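Local coordinates for flagellar hook-associated protein 3 (Bacillus cereus, PDB 5ZIY) that probably forms, as hook-associated protein FlgL, part of the junction that joins the flagellar hook to the flagellin filament, at residues S48-A59 and I72-V83. Residues are numbered along the deposited sequence; the frame is centred on the assembly and turned at random.
Sequences SLTRADQLTVQA and IGVEIDQILKQV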
# COMPACT_ATOMS: atom_id res chain seq x y z
N SER A 48 -9.85 -7.04 3.73
CA SER A 48 -11.13 -6.67 3.16
C SER A 48 -11.54 -7.57 1.97
O SER A 48 -12.70 -7.99 1.84
CB SER A 48 -11.09 -5.19 2.72
OG SER A 48 -10.94 -4.36 3.87
N LEU A 49 -10.60 -7.88 1.09
CA LEU A 49 -10.95 -8.63 -0.13
C LEU A 49 -11.24 -10.07 0.24
O LEU A 49 -12.13 -10.69 -0.32
CB LEU A 49 -9.86 -8.51 -1.20
CG LEU A 49 -9.68 -7.08 -1.72
CD1 LEU A 49 -8.68 -7.10 -2.90
CD2 LEU A 49 -11.03 -6.42 -2.17
N THR A 50 -10.49 -10.58 1.22
CA THR A 50 -10.73 -11.88 1.81
C THR A 50 -12.16 -11.98 2.30
O THR A 50 -12.86 -12.93 1.98
CB THR A 50 -9.75 -12.14 2.98
OG1 THR A 50 -8.43 -12.29 2.45
CG2 THR A 50 -10.14 -13.41 3.77
N ARG A 51 -12.60 -11.00 3.07
CA ARG A 51 -13.97 -10.98 3.57
C ARG A 51 -14.99 -10.86 2.43
O ARG A 51 -16.02 -11.50 2.47
CB ARG A 51 -14.15 -9.87 4.61
CG ARG A 51 -15.56 -9.69 5.17
CD ARG A 51 -15.97 -10.75 6.13
NE ARG A 51 -17.31 -10.50 6.68
CZ ARG A 51 -18.11 -11.43 7.18
NH1 ARG A 51 -17.72 -12.70 7.22
NH2 ARG A 51 -19.32 -11.11 7.63
N ALA A 52 -14.66 -10.06 1.42
CA ALA A 52 -15.52 -9.90 0.23
C ALA A 52 -15.70 -11.22 -0.48
O ALA A 52 -16.82 -11.55 -0.88
CB ALA A 52 -14.94 -8.86 -0.75
N ASP A 53 -14.59 -11.95 -0.66
CA ASP A 53 -14.60 -13.31 -1.24
C ASP A 53 -15.52 -14.26 -0.44
O ASP A 53 -16.37 -14.94 -1.00
CB ASP A 53 -13.17 -13.89 -1.25
CG ASP A 53 -13.10 -15.33 -1.73
OD1 ASP A 53 -13.26 -15.53 -2.95
OD2 ASP A 53 -12.85 -16.28 -0.91
N GLN A 54 -15.34 -14.28 0.88
CA GLN A 54 -16.14 -15.12 1.77
C GLN A 54 -17.65 -14.84 1.65
O GLN A 54 -18.44 -15.76 1.48
CB GLN A 54 -15.65 -14.94 3.23
CG GLN A 54 -14.19 -15.46 3.48
CD GLN A 54 -13.64 -15.17 4.90
OE1 GLN A 54 -13.50 -14.00 5.32
NE2 GLN A 54 -13.29 -16.22 5.62
N LEU A 55 -18.04 -13.57 1.71
CA LEU A 55 -19.44 -13.12 1.60
C LEU A 55 -20.06 -13.40 0.21
O LEU A 55 -21.28 -13.51 0.08
CB LEU A 55 -19.52 -11.60 1.82
CG LEU A 55 -19.22 -11.03 3.20
CD1 LEU A 55 -19.19 -9.49 3.13
CD2 LEU A 55 -20.21 -11.54 4.25
N THR A 56 -19.21 -13.42 -0.81
CA THR A 56 -19.65 -13.71 -2.14
C THR A 56 -19.83 -15.22 -2.34
O THR A 56 -20.68 -15.63 -3.10
CB THR A 56 -18.70 -13.11 -3.20
OG1 THR A 56 -18.59 -11.68 -2.99
CG2 THR A 56 -19.26 -13.35 -4.57
N VAL A 57 -19.03 -16.03 -1.65
CA VAL A 57 -19.25 -17.47 -1.60
C VAL A 57 -20.62 -17.74 -0.92
O VAL A 57 -21.44 -18.52 -1.44
CB VAL A 57 -18.05 -18.21 -0.93
CG1 VAL A 57 -18.39 -19.65 -0.56
CG2 VAL A 57 -16.81 -18.17 -1.83
N GLN A 58 -20.89 -17.06 0.20
CA GLN A 58 -22.21 -17.17 0.88
C GLN A 58 -23.32 -16.86 -0.11
O GLN A 58 -24.28 -17.62 -0.23
CB GLN A 58 -22.33 -16.22 2.08
CG GLN A 58 -21.61 -16.68 3.32
CD GLN A 58 -21.65 -15.68 4.47
OE1 GLN A 58 -22.44 -14.72 4.47
NE2 GLN A 58 -20.82 -15.92 5.48
N ALA A 59 -23.18 -15.74 -0.81
CA ALA A 59 -24.16 -15.30 -1.81
C ALA A 59 -24.42 -16.34 -2.92
O ALA A 59 -25.55 -16.53 -3.36
CB ALA A 59 -23.70 -13.99 -2.42
N ILE A 72 -26.02 -9.24 2.42
CA ILE A 72 -24.62 -9.52 2.05
C ILE A 72 -24.09 -8.37 1.18
O ILE A 72 -22.98 -7.86 1.41
CB ILE A 72 -24.48 -10.85 1.28
CG1 ILE A 72 -24.92 -12.05 2.13
CG2 ILE A 72 -23.05 -11.04 0.87
CD1 ILE A 72 -24.90 -13.38 1.36
N GLY A 73 -24.90 -7.97 0.19
CA GLY A 73 -24.61 -6.81 -0.68
C GLY A 73 -24.31 -5.55 0.10
O GLY A 73 -23.37 -4.81 -0.25
N VAL A 74 -25.07 -5.30 1.17
CA VAL A 74 -24.81 -4.15 2.05
C VAL A 74 -23.43 -4.20 2.66
O VAL A 74 -22.69 -3.24 2.54
CB VAL A 74 -25.85 -4.04 3.19
CG1 VAL A 74 -25.34 -3.14 4.29
CG2 VAL A 74 -27.20 -3.50 2.63
N GLU A 75 -23.07 -5.31 3.29
CA GLU A 75 -21.78 -5.38 3.98
C GLU A 75 -20.61 -5.23 3.00
O GLU A 75 -19.60 -4.63 3.34
CB GLU A 75 -21.65 -6.67 4.77
CG GLU A 75 -21.40 -6.47 6.26
CD GLU A 75 -19.97 -6.69 6.65
OE1 GLU A 75 -19.14 -5.81 6.34
OE2 GLU A 75 -19.69 -7.74 7.30
N ILE A 76 -20.76 -5.77 1.80
CA ILE A 76 -19.78 -5.57 0.76
C ILE A 76 -19.60 -4.05 0.47
O ILE A 76 -18.53 -3.61 0.11
CB ILE A 76 -20.18 -6.29 -0.53
CG1 ILE A 76 -20.08 -7.81 -0.36
CG2 ILE A 76 -19.29 -5.86 -1.67
CD1 ILE A 76 -18.79 -8.38 -0.86
N ASP A 77 -20.68 -3.29 0.62
CA ASP A 77 -20.66 -1.83 0.52
C ASP A 77 -19.84 -1.16 1.62
O ASP A 77 -19.15 -0.17 1.36
CB ASP A 77 -22.09 -1.29 0.50
CG ASP A 77 -22.17 0.18 0.17
OD1 ASP A 77 -21.96 0.54 -1.00
OD2 ASP A 77 -22.47 0.97 1.11
N GLN A 78 -19.91 -1.67 2.84
CA GLN A 78 -19.05 -1.18 3.91
C GLN A 78 -17.57 -1.44 3.54
O GLN A 78 -16.69 -0.59 3.74
CB GLN A 78 -19.33 -1.87 5.25
CG GLN A 78 -20.73 -1.65 5.88
CD GLN A 78 -20.87 -2.33 7.27
OE1 GLN A 78 -21.57 -3.34 7.41
NE2 GLN A 78 -20.20 -1.78 8.30
N ILE A 79 -17.32 -2.62 3.00
CA ILE A 79 -15.99 -3.03 2.60
C ILE A 79 -15.49 -2.13 1.47
O ILE A 79 -14.33 -1.71 1.45
CB ILE A 79 -15.97 -4.55 2.25
CG1 ILE A 79 -16.12 -5.36 3.55
CG2 ILE A 79 -14.68 -4.98 1.59
CD1 ILE A 79 -16.28 -6.90 3.33
N LEU A 80 -16.37 -1.80 0.54
CA LEU A 80 -15.98 -0.90 -0.53
C LEU A 80 -15.52 0.45 0.07
O LEU A 80 -14.46 0.99 -0.30
CB LEU A 80 -17.15 -0.70 -1.51
CG LEU A 80 -16.99 0.48 -2.46
CD1 LEU A 80 -15.91 0.22 -3.46
CD2 LEU A 80 -18.31 0.74 -3.18
N LYS A 81 -16.29 0.98 1.01
CA LYS A 81 -15.93 2.23 1.66
C LYS A 81 -14.59 2.12 2.41
O LYS A 81 -13.78 3.01 2.35
CB LYS A 81 -17.06 2.70 2.59
CG LYS A 81 -18.36 3.05 1.83
CD LYS A 81 -19.42 3.62 2.81
CE LYS A 81 -20.89 3.45 2.34
NZ LYS A 81 -21.09 3.68 0.87
N GLN A 82 -14.34 1.00 3.06
CA GLN A 82 -13.11 0.85 3.84
C GLN A 82 -11.93 0.81 2.88
O GLN A 82 -10.88 1.42 3.14
CB GLN A 82 -13.18 -0.43 4.67
CG GLN A 82 -11.88 -0.89 5.32
CD GLN A 82 -11.49 -0.04 6.52
OE1 GLN A 82 -11.99 1.08 6.71
NE2 GLN A 82 -10.59 -0.58 7.36
N VAL A 83 -12.10 0.12 1.74
CA VAL A 83 -11.01 -0.02 0.79
C VAL A 83 -10.69 1.29 0.09
O VAL A 83 -9.52 1.58 -0.19
CB VAL A 83 -11.30 -1.13 -0.27
CG1 VAL A 83 -10.25 -1.14 -1.36
CG2 VAL A 83 -11.36 -2.49 0.43
O HOH W 1 -9.64 -3.79 6.53
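Leu55 and Ile79 meet tip to tip, CD1 to CD1 at 3.9 Å, and each fits a hole of the other helix, knobs-into-holes. Leu55 sits among Ile72, Glu75, Ile76 and Ile79. Ile79 sits among Ser48, Arg51, Ala52 and Leu55. Its CD1 also presses on Arg51 CG at 3.4 Å, where the two side chains cross at about a right angle. Ile76 slides past Leu55 in the opposite direction and sets CD1 3.9 Å from Ala52 CB. Ile72 works with two branches: CG2 lies 3.7 Å from Leu55 CB, and CD1 rests on Ala59. At the other end Ser48 CB packs on Val83 CG2.

These are the facing sides of an antiparallel helical hairpin, the end of helix 8-60 and helix 67-87, with local axes 169° apart. Both belong to the flagellin-type N-terminal helical region. Helix 137-155 touches the same seam through Leu147 on Ala52 and Met154 on Ile72.

One salt bridge crosses the seam. Arg51 NH2 gives Glu75 OE2 a weak, fairly straight hydrogen bond of 3.4 Å. The carboxylate oxygen lies at the guanidinium edge, while Leu55 CD2, of the same helix as Arg51, lies over the rim of one face. Arg51 has CG anti to the backbone N (chi1 177°), then bends at chi2 toward Glu75. Ser48 OG is hydrogen-bonded to Gly44 O, one turn earlier, and to a water at 3.0 Å; the water also accepts a weak bond from Gln82 NE2.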